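Local coordinates for protein E3 ubiquitin ligase RavN (PDB 5MIY) that acts as a Legionella pneumophila effector E3 ubiquitin ligase, probably promoting ubiquitin transfer from an E2 enzyme to target proteins through a U-box-like fold, at residues A[15-20]-A[79-84]; A[60-65]-A[94-99]; A[28-31]-A[35-38]. All blocks are in the same frame, centred on the assembly; numbering follows the deposited sequence.

Contact 1 of 3, residues A[15-20]-A[79-84]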
loop_
_atom_site.group_PDB
_atom_site.type_symbol
_atom_site.label_atom_id
_atom_site.label_comp_id
_atom_site.label_asym_id
_atom_site.label_seq_id
_atom_site.Cartn_x
_atom_site.Cartn_y
_atom_site.Cartn_z
ATOM N N GLN A 15 4.638 2.260 12.478
ATOM C CA GLN A 15 5.982 1.683 12.584
ATOM C C GLN A 15 5.971 0.441 13.475
ATOM O O GLN A 15 6.733 0.322 14.437
ATOM C CB GLN A 15 6.991 2.723 13.084
ATOM C CG GLN A 15 7.223 3.845 12.096
ATOM C CD GLN A 15 7.995 3.377 10.873
ATOM O OE1 GLN A 15 9.122 2.889 10.986
ATOM N NE2 GLN A 15 7.392 3.524 9.697
ATOM N N GLU A 16 5.085 -0.492 13.144
ATOM C CA GLU A 16 4.841 -1.643 13.997
ATOM C C GLU A 16 4.239 -2.766 13.163
ATOM O O GLU A 16 3.511 -2.525 12.196
ATOM C CB GLU A 16 3.902 -1.286 15.154
ATOM C CG GLU A 16 2.437 -1.245 14.751
ATOM C CD GLU A 16 1.534 -0.706 15.836
ATOM O OE1 GLU A 16 0.311 -0.603 15.588
ATOM O OE2 GLU A 16 2.042 -0.386 16.934
ATOM N N ASP A 17 4.547 -3.995 13.552
ATOM C CA ASP A 17 3.901 -5.149 12.942
ATOM C C ASP A 17 2.419 -5.164 13.321
ATOM O O ASP A 17 2.065 -4.981 14.491
ATOM C CB ASP A 17 4.596 -6.440 13.380
ATOM C CG ASP A 17 5.982 -6.604 12.754
ATOM O OD1 ASP A 17 6.167 -6.224 11.579
ATOM O OD2 ASP A 17 6.889 -7.122 13.436
ATOM N N THR A 18 1.556 -5.378 12.326
ATOM C CA THR A 18 0.111 -5.224 12.460
ATOM C C THR A 18 -0.595 -6.396 11.785
ATOM O O THR A 18 -0.252 -6.760 10.656
ATOM C CB THR A 18 -0.356 -3.905 11.815
ATOM O OG1 THR A 18 0.297 -2.791 12.448
ATOM C CG2 THR A 18 -1.883 -3.746 11.914
ATOM N N VAL A 19 -1.598 -6.964 12.466
ATOM C CA VAL A 19 -2.360 -8.076 11.898
ATOM C C VAL A 19 -3.110 -7.601 10.660
ATOM O O VAL A 19 -3.826 -6.590 10.689
ATOM C CB VAL A 19 -3.325 -8.672 12.936
ATOM C CG1 VAL A 19 -4.368 -9.551 12.257
ATOM C CG2 VAL A 19 -2.563 -9.473 13.994
ATOM N N LEU A 20 -2.951 -8.338 9.563
ATOM C CA LEU A 20 -3.657 -8.047 8.327
ATOM C C LEU A 20 -5.100 -8.528 8.430
ATOM O O LEU A 20 -5.348 -9.679 8.800
ATOM C CB LEU A 20 -2.937 -8.735 7.169
ATOM C CG LEU A 20 -3.521 -8.747 5.762
ATOM C CD1 LEU A 20 -3.423 -7.352 5.170
ATOM C CD2 LEU A 20 -2.752 -9.740 4.906
ATOM N N GLU A 79 7.424 -16.346 6.981
ATOM C CA GLU A 79 7.092 -16.566 8.391
ATOM C C GLU A 79 5.938 -15.662 8.828
ATOM O O GLU A 79 5.978 -15.029 9.886
ATOM C CB GLU A 79 8.318 -16.372 9.292
ATOM C CG GLU A 79 9.522 -17.212 8.897
ATOM C CD GLU A 79 10.164 -17.900 10.086
ATOM O OE1 GLU A 79 9.564 -18.862 10.613
ATOM O OE2 GLU A 79 11.268 -17.480 10.495
ATOM N N ASP A 80 4.903 -15.610 7.987
ATOM C CA ASP A 80 3.669 -14.863 8.219
ATOM C C ASP A 80 3.880 -13.351 8.268
ATOM O O ASP A 80 3.031 -12.630 8.799
ATOM C CB ASP A 80 2.960 -15.330 9.495
ATOM C CG ASP A 80 1.772 -16.234 9.204
ATOM O OD1 ASP A 80 1.413 -16.387 8.016
ATOM O OD2 ASP A 80 1.197 -16.795 10.165
ATOM N N LYS A 81 4.985 -12.848 7.720
ATOM C CA LYS A 81 5.223 -11.415 7.593
ATOM C C LYS A 81 5.309 -11.035 6.121
ATOM O O LYS A 81 5.986 -11.709 5.337
ATOM C CB LYS A 81 6.506 -10.984 8.314
ATOM C CG LYS A 81 6.412 -11.060 9.828
ATOM C CD LYS A 81 7.776 -10.914 10.492
ATOM C CE LYS A 81 8.168 -9.454 10.664
ATOM N NZ LYS A 81 8.939 -9.229 11.927
ATOM N N LEU A 82 4.619 -9.953 5.757
ATOM C CA LEU A 82 4.584 -9.503 4.372
ATOM C C LEU A 82 5.989 -9.195 3.872
ATOM O O LEU A 82 6.756 -8.490 4.531
ATOM C CB LEU A 82 3.696 -8.266 4.247
ATOM C CG LEU A 82 3.471 -7.741 2.829
ATOM C CD1 LEU A 82 2.739 -8.769 1.969
ATOM C CD2 LEU A 82 2.711 -6.424 2.863
ATOM N N THR A 83 6.327 -9.735 2.703
ATOM C CA THR A 83 7.645 -9.508 2.135
ATOM C C THR A 83 7.815 -8.045 1.737
ATOM O O THR A 83 6.849 -7.320 1.483
ATOM C CB THR A 83 7.870 -10.404 0.913
ATOM O OG1 THR A 83 9.237 -10.314 0.496
ATOM C CG2 THR A 83 6.978 -9.965 -0.240
ATOM N N ASN A 84 9.074 -7.612 1.691
ATOM C CA ASN A 84 9.438 -6.301 1.171
ATOM C C ASN A 84 10.136 -6.391 -0.178
ATOM O O ASN A 84 10.621 -5.376 -0.686
ATOM C CB ASN A 84 10.325 -5.557 2.170
ATOM C CG ASN A 84 9.570 -4.486 2.931
ATOM O OD1 ASN A 84 9.245 -3.433 2.381
ATOM N ND2 ASN A 84 9.284 -4.749 4.202
#

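Contact 2 of 3, residues A[60-65]-A[94-99]. With EDO (1,2-ethanediol), chain H.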
loop_
_atom_site.group_PDB
_atom_site.type_symbol
_atom_site.label_atom_id
_atom_site.label_comp_id
_atom_site.label_asym_id
_atom_site.label_seq_id
_atom_site.Cartn_x
_atom_site.Cartn_y
_atom_site.Cartn_z
ATOM N N TRP A 60 -1.899 0.815 -7.694
ATOM C CA TRP A 60 -2.965 -0.042 -8.191
ATOM C C TRP A 60 -3.654 -0.665 -6.983
ATOM O O TRP A 60 -3.006 -1.411 -6.234
ATOM C CB TRP A 60 -2.414 -1.132 -9.123
ATOM C CG TRP A 60 -1.857 -0.605 -10.441
ATOM C CD1 TRP A 60 -2.522 -0.491 -11.626
ATOM C CD2 TRP A 60 -0.526 -0.122 -10.681
ATOM N NE1 TRP A 60 -1.687 0.025 -12.592
ATOM C CE2 TRP A 60 -0.458 0.265 -12.037
ATOM C CE3 TRP A 60 0.612 0.024 -9.880
ATOM C CZ2 TRP A 60 0.703 0.791 -12.608
ATOM C CZ3 TRP A 60 1.762 0.541 -10.446
ATOM C CH2 TRP A 60 1.801 0.915 -11.804
ATOM N N PRO A 61 -4.930 -0.380 -6.731
ATOM C CA PRO A 61 -5.602 -0.974 -5.571
ATOM C C PRO A 61 -5.760 -2.481 -5.710
ATOM O O PRO A 61 -5.980 -3.009 -6.801
ATOM C CB PRO A 61 -6.968 -0.275 -5.550
ATOM C CG PRO A 61 -7.150 0.266 -6.929
ATOM C CD PRO A 61 -5.784 0.589 -7.436
ATOM N N ILE A 62 -5.645 -3.164 -4.571
ATOM C CA ILE A 62 -5.769 -4.617 -4.442
ATOM C C ILE A 62 -6.710 -4.863 -3.266
ATOM O O ILE A 62 -6.520 -4.257 -2.195
ATOM C CB ILE A 62 -4.400 -5.274 -4.190
ATOM C CG1 ILE A 62 -3.388 -4.899 -5.277
ATOM C CG2 ILE A 62 -4.529 -6.783 -3.990
ATOM C CD1 ILE A 62 -3.507 -5.705 -6.554
ATOM N N PRO A 63 -7.738 -5.701 -3.400
ATOM C CA PRO A 63 -8.576 -6.011 -2.234
ATOM C C PRO A 63 -7.751 -6.714 -1.166
ATOM O O PRO A 63 -6.941 -7.592 -1.468
ATOM C CB PRO A 63 -9.666 -6.929 -2.809
ATOM C CG PRO A 63 -9.644 -6.679 -4.314
ATOM C CD PRO A 63 -8.209 -6.374 -4.627
ATOM N N ALA A 64 -7.942 -6.301 0.094
ATOM C CA ALA A 64 -7.257 -6.972 1.199
ATOM C C ALA A 64 -7.492 -8.477 1.163
ATOM O O ALA A 64 -6.587 -9.264 1.464
ATOM C CB ALA A 64 -7.720 -6.401 2.543
ATOM N N LYS A 65 -8.700 -8.892 0.784
ATOM C CA LYS A 65 -9.022 -10.315 0.755
ATOM C C LYS A 65 -8.093 -11.078 -0.182
ATOM O O LYS A 65 -7.724 -12.223 0.102
ATOM C CB LYS A 65 -10.481 -10.505 0.349
ATOM C CG LYS A 65 -10.982 -11.937 0.489
ATOM C CD LYS A 65 -11.924 -12.299 -0.649
ATOM C CE LYS A 65 -12.373 -13.753 -0.572
ATOM N NZ LYS A 65 -13.588 -13.931 0.262
ATOM N N GLU A 94 -0.451 -13.292 -11.932
ATOM C CA GLU A 94 -0.800 -14.612 -11.410
ATOM C C GLU A 94 -1.415 -14.512 -10.020
ATOM O O GLU A 94 -2.373 -15.227 -9.703
ATOM C CB GLU A 94 0.438 -15.510 -11.378
ATOM C CG GLU A 94 0.962 -15.892 -12.754
ATOM C CD GLU A 94 2.446 -16.223 -12.747
ATOM O OE1 GLU A 94 3.070 -16.174 -13.830
ATOM O OE2 GLU A 94 2.987 -16.530 -11.661
ATOM N N LEU A 95 -0.883 -13.622 -9.182
ATOM C CA LEU A 95 -1.337 -13.533 -7.800
ATOM C C LEU A 95 -2.600 -12.687 -7.665
ATOM O O LEU A 95 -3.501 -13.044 -6.899
ATOM C CB LEU A 95 -0.216 -12.972 -6.924
ATOM C CG LEU A 95 1.069 -13.802 -6.837
ATOM C CD1 LEU A 95 2.245 -12.964 -6.350
ATOM C CD2 LEU A 95 0.867 -15.021 -5.940
ATOM N N PHE A 96 -2.699 -11.576 -8.404
ATOM C CA PHE A 96 -3.764 -10.608 -8.173
ATOM C C PHE A 96 -4.660 -10.340 -9.379
ATOM O O PHE A 96 -5.623 -9.574 -9.248
ATOM C CB PHE A 96 -3.156 -9.285 -7.664
ATOM C CG PHE A 96 -2.261 -9.464 -6.464
ATOM C CD1 PHE A 96 -2.798 -9.797 -5.224
ATOM C CD2 PHE A 96 -0.885 -9.332 -6.579
ATOM C CE1 PHE A 96 -1.979 -9.981 -4.116
ATOM C CE2 PHE A 96 -0.058 -9.508 -5.474
ATOM C CZ PHE A 96 -0.608 -9.837 -4.241
ATOM N N ALA A 97 -4.391 -10.949 -10.538
ATOM C CA ALA A 97 -5.252 -10.828 -11.722
ATOM C C ALA A 97 -5.344 -9.389 -12.226
ATOM O O ALA A 97 -6.401 -8.933 -12.670
ATOM C CB ALA A 97 -6.652 -11.388 -11.456
ATOM N N VAL A 98 -4.227 -8.668 -12.163
ATOM C CA VAL A 98 -4.129 -7.312 -12.692
ATOM C C VAL A 98 -2.864 -7.218 -13.529
ATOM O O VAL A 98 -1.778 -7.569 -13.054
ATOM C CB VAL A 98 -4.090 -6.244 -11.578
ATOM C CG1 VAL A 98 -4.058 -4.849 -12.195
ATOM C CG2 VAL A 98 -5.273 -6.391 -10.634
ATOM N N ASP A 99 -2.997 -6.751 -14.772
ATOM C CA ASP A 99 -1.833 -6.333 -15.536
ATOM C C ASP A 99 -1.631 -4.849 -15.273
ATOM O O ASP A 99 -2.418 -4.034 -15.780
ATOM C CB ASP A 99 -2.009 -6.595 -17.027
ATOM C CG ASP A 99 -0.703 -6.446 -17.806
ATOM O OD1 ASP A 99 0.205 -5.717 -17.344
ATOM O OD2 ASP A 99 -0.573 -7.063 -18.885
HETATM C C1 EDO H . -11.149 -4.186 0.629
HETATM O O1 EDO H . -9.746 -3.915 0.712
HETATM C C2 EDO H . -11.837 -3.066 -0.132
HETATM O O2 EDO H . -11.089 -2.805 -1.325
#

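Contact 3 of 3, residues A[28-31]-A[35-38]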
loop_
_atom_site.group_PDB
_atom_site.type_symbol
_atom_site.label_atom_id
_atom_site.label_comp_id
_atom_site.label_asym_id
_atom_site.label_seq_id
_atom_site.Cartn_x
_atom_site.Cartn_y
_atom_site.Cartn_z
ATOM N N LEU A 28 -0.625 -1.901 -4.885
ATOM C CA LEU A 28 0.641 -2.142 -5.560
ATOM C C LEU A 28 1.259 -0.823 -6.009
ATOM O O LEU A 28 0.552 0.077 -6.475
ATOM C CB LEU A 28 0.429 -3.047 -6.780
ATOM C CG LEU A 28 1.607 -3.867 -7.284
ATOM C CD1 LEU A 28 1.804 -5.076 -6.381
ATOM C CD2 LEU A 28 1.360 -4.302 -8.738
ATOM N N VAL A 29 2.579 -0.704 -5.867
ATOM C CA VAL A 29 3.310 0.392 -6.487
ATOM C C VAL A 29 4.406 -0.199 -7.367
ATOM O O VAL A 29 4.839 -1.341 -7.186
ATOM C CB VAL A 29 3.906 1.387 -5.461
ATOM C CG1 VAL A 29 2.803 1.977 -4.573
ATOM C CG2 VAL A 29 4.997 0.729 -4.628
ATOM N N LYS A 30 4.832 0.594 -8.347
ATOM C CA LYS A 30 5.893 0.222 -9.276
ATOM C C LYS A 30 7.198 0.849 -8.800
ATOM O O LYS A 30 7.255 2.060 -8.576
ATOM C CB LYS A 30 5.555 0.703 -10.691
ATOM C CG LYS A 30 6.491 0.224 -11.807
ATOM C CD LYS A 30 5.877 0.514 -13.182
ATOM C CE LYS A 30 6.700 -0.065 -14.328
ATOM N NZ LYS A 30 5.966 0.015 -15.623
ATOM N N ILE A 31 8.236 0.031 -8.629
ATOM C CA ILE A 31 9.531 0.524 -8.172
ATOM C C ILE A 31 10.621 0.362 -9.216
ATOM O O ILE A 31 11.774 0.722 -8.954
ATOM C CB ILE A 31 9.961 -0.141 -6.848
ATOM C CG1 ILE A 31 10.311 -1.610 -7.076
ATOM C CG2 ILE A 31 8.871 0.007 -5.786
ATOM C CD1 ILE A 31 11.049 -2.230 -5.914
ATOM N N LYS A 35 9.122 -4.482 -11.999
ATOM C CA LYS A 35 9.353 -4.623 -10.563
ATOM C C LYS A 35 8.261 -3.874 -9.810
ATOM O O LYS A 35 8.198 -2.641 -9.860
ATOM C CB LYS A 35 10.740 -4.109 -10.169
ATOM C CG LYS A 35 11.887 -4.924 -10.754
ATOM C CD LYS A 35 13.242 -4.401 -10.299
ATOM C CE LYS A 35 13.351 -4.377 -8.784
ATOM N NZ LYS A 35 14.650 -3.796 -8.334
ATOM N N PHE A 36 7.409 -4.616 -9.109
ATOM C CA PHE A 36 6.299 -4.047 -8.362
ATOM C C PHE A 36 6.370 -4.500 -6.910
ATOM O O PHE A 36 6.920 -5.560 -6.599
ATOM C CB PHE A 36 4.954 -4.446 -8.985
ATOM C CG PHE A 36 4.810 -4.033 -10.424
ATOM C CD1 PHE A 36 5.287 -4.841 -11.445
ATOM C CD2 PHE A 36 4.213 -2.828 -10.756
ATOM C CE1 PHE A 36 5.164 -4.459 -12.768
ATOM C CE2 PHE A 36 4.088 -2.438 -12.078
ATOM C CZ PHE A 36 4.567 -3.256 -13.086
ATOM N N SER A 37 5.810 -3.689 -6.017
ATOM C CA SER A 37 5.854 -3.982 -4.592
ATOM C C SER A 37 4.454 -3.902 -4.001
ATOM O O SER A 37 3.689 -2.979 -4.302
ATOM C CB SER A 37 6.794 -3.023 -3.856
ATOM O OG SER A 37 6.821 -3.306 -2.469
ATOM N N ILE A 38 4.127 -4.868 -3.151
ATOM C CA ILE A 38 2.855 -4.881 -2.440
ATOM C C ILE A 38 3.000 -4.089 -1.140
ATOM O O ILE A 38 3.918 -4.330 -0.347
ATOM C CB ILE A 38 2.392 -6.325 -2.180
ATOM C CG1 ILE A 38 0.932 -6.342 -1.736
ATOM C CG2 ILE A 38 3.312 -7.042 -1.202
ATOM C CD1 ILE A 38 -0.028 -6.056 -2.886
#

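Contact 1 of 3, residues A[15-20]-A[79-84]
D17 and K81 meet in a salt bridge on the protein surface, one end of it on a small β hairpin and the other on the loop that precedes helix 89-96. The hairpin pairs strands 8-11 and 16-19, and it carries a G1 β bulge where Q15 and E16 both face D11. At their nearest backbone approach the CA atoms of D17 and K81 are still 8.3 Å apart, and the two segments bury just 70 Å² between them. Only the ends of these two side chains bridge the interval, crossing at about a right angle. D17 projects toward the loop. The lysine chain bends at its last two torsions (chi3 84°, chi4 145°), which brings its ammonium to the carboxylate. This is the loose, solvent-exposed side of the contact, and a single long bond is the whole direct link.

The firmer side lies deeper. L20 and L82 do not touch, L20 CD2 and L82 CD1 staying 6.3 Å apart, but both pack on F77 and on L67 of helix 64-68. Backbone hydrogen bonds join T8 to D80 and L82, and Y9 to T18, so the strand that begins at T8 ties the loop to the hairpin.

Within the ion pair the carboxylate is engaged unevenly. K81 NZ makes a weak hydrogen bond to D17 OD2 at 3.3 Å and stays 4.1 Å from D17 OD1. The neighbouring methylene lies about equally far from both oxygens, K81 CE being 3.8 Å from D17 OD2 and 3.9 Å from D17 OD1.

Contact 2 of 3, residues A[60-65]-A[94-99]
I62 and F96 bring the two backbones nearest, with their CA atoms 7.3 Å apart, at a point where both segments change structure. On one side strand 58-61 of the antiparallel sheet gives way to helix 64-68, with P63 in the N-cap position. On the other, helix 89-96 ends and A97 leaves helical geometry with a positive phi of 62°. The contact thus packs a strand-to-helix junction against a helix C-terminus. The β hairpin 25-32/35-41, strand 58-61 and helix 89-96 on the sheet are consistent with the U-box-like fold expected of this E3 ligase. No hydrogen bond crosses between the segments, which bury 182 Å², and the contacts within 4.5 Å are between apolar side chains.

I62 carries the contact with two branches. Its chi1 of -55° sets CG2 opposite the backbone N and CG1 beside it, and both branches reach the phenylalanine. CG2 of I62 comes obliquely to the ring, 3.7 Å from F96 CD1, while CD1 of I62 lies 3.8 Å from F96 CB. The two side chains cross at about a right angle. One ring face of F96 is covered from within its own helix by L95 CB, 3.7 Å above the plane and offset toward the rim. V98, past the helix end, adds a looser touch, its CG2 being 4.5 Å from I62 CD1.

Beyond the core, an ethanediol probably left from crystallisation uses the start of helix 64-68: A64 N donates to its O1 at 3.1 Å, almost perfectly straight at 177°.

Contact 3 of 3, residues A[28-31]-A[35-38]
L28 pairs with I38 within a β hairpin in which strands 25-32 and 35-41 run antiparallel. The axes of the short segments 28-31 and 35-38 approach to 4.6 Å, with 144° between their N-to-C directions, consistent with the usual twist of a β hairpin. L28 faces I38 as a non-hydrogen-bonded pair, and its side chain leans over the partner strand. L28 CD2 lies 3.6 Å from F36 CB, and CD1 of L28 is 4.1 Å from I38 CD1.

V29 comes next, on the other face with S37, and makes the hydrogen-bonded pair. V29 N donates to S37 O at 3.0 Å, and S37 N returns to V29 O at 2.8 Å. This closed pair of bonds fixes the register.

K30 returns to the face of L28, F36 and I38. With CG opposite its backbone N (chi1 -172°) and the rest extended, its aliphatic chain runs beside the F36 ring, K30 CG lying 3.6 Å from F36 CE2. The ammonium continues past the ring to a salt bridge with D101.

I31 ends the segment by donating its N to K35 O at 2.9 Å. The CG2 branch of I31 reaches S37 CB at 4.1 Å.

On one face of the hairpin, helix 89-96 packs its V92 against both L28 and F36, and its F96 against I38. Strand 35-41 is outermost in the four-stranded sheet, whereas strand 25-32 pairs on its far side with strand 58-61, where L28 hydrogen-bonds to W60 through the backbone.

Overall arrangement
Contact 1 is a surface feature resting on one charged pair, while contacts 2 and 3 are buried: contact 3 joins two strands of the sheet, and contact 2 packs the end of strand 58-61 against the end of helix 89-96. Their chemistry follows their place: contact 3 combines backbone hydrogen bonds with apolar packing, and contact 2 is apolar across its segments. These two are direct neighbours, with centres about 11 Å apart. Strands 58-61 and 25-32 adjoin in the sheet, and W60 CZ3 packs 3.7 Å from K30 N. Contact 1 lies farther out, its centre about 17 Å from that of contact 3, yet L82 CD1 packs 3.7 Å from I38 CG2, linking its loop to the core.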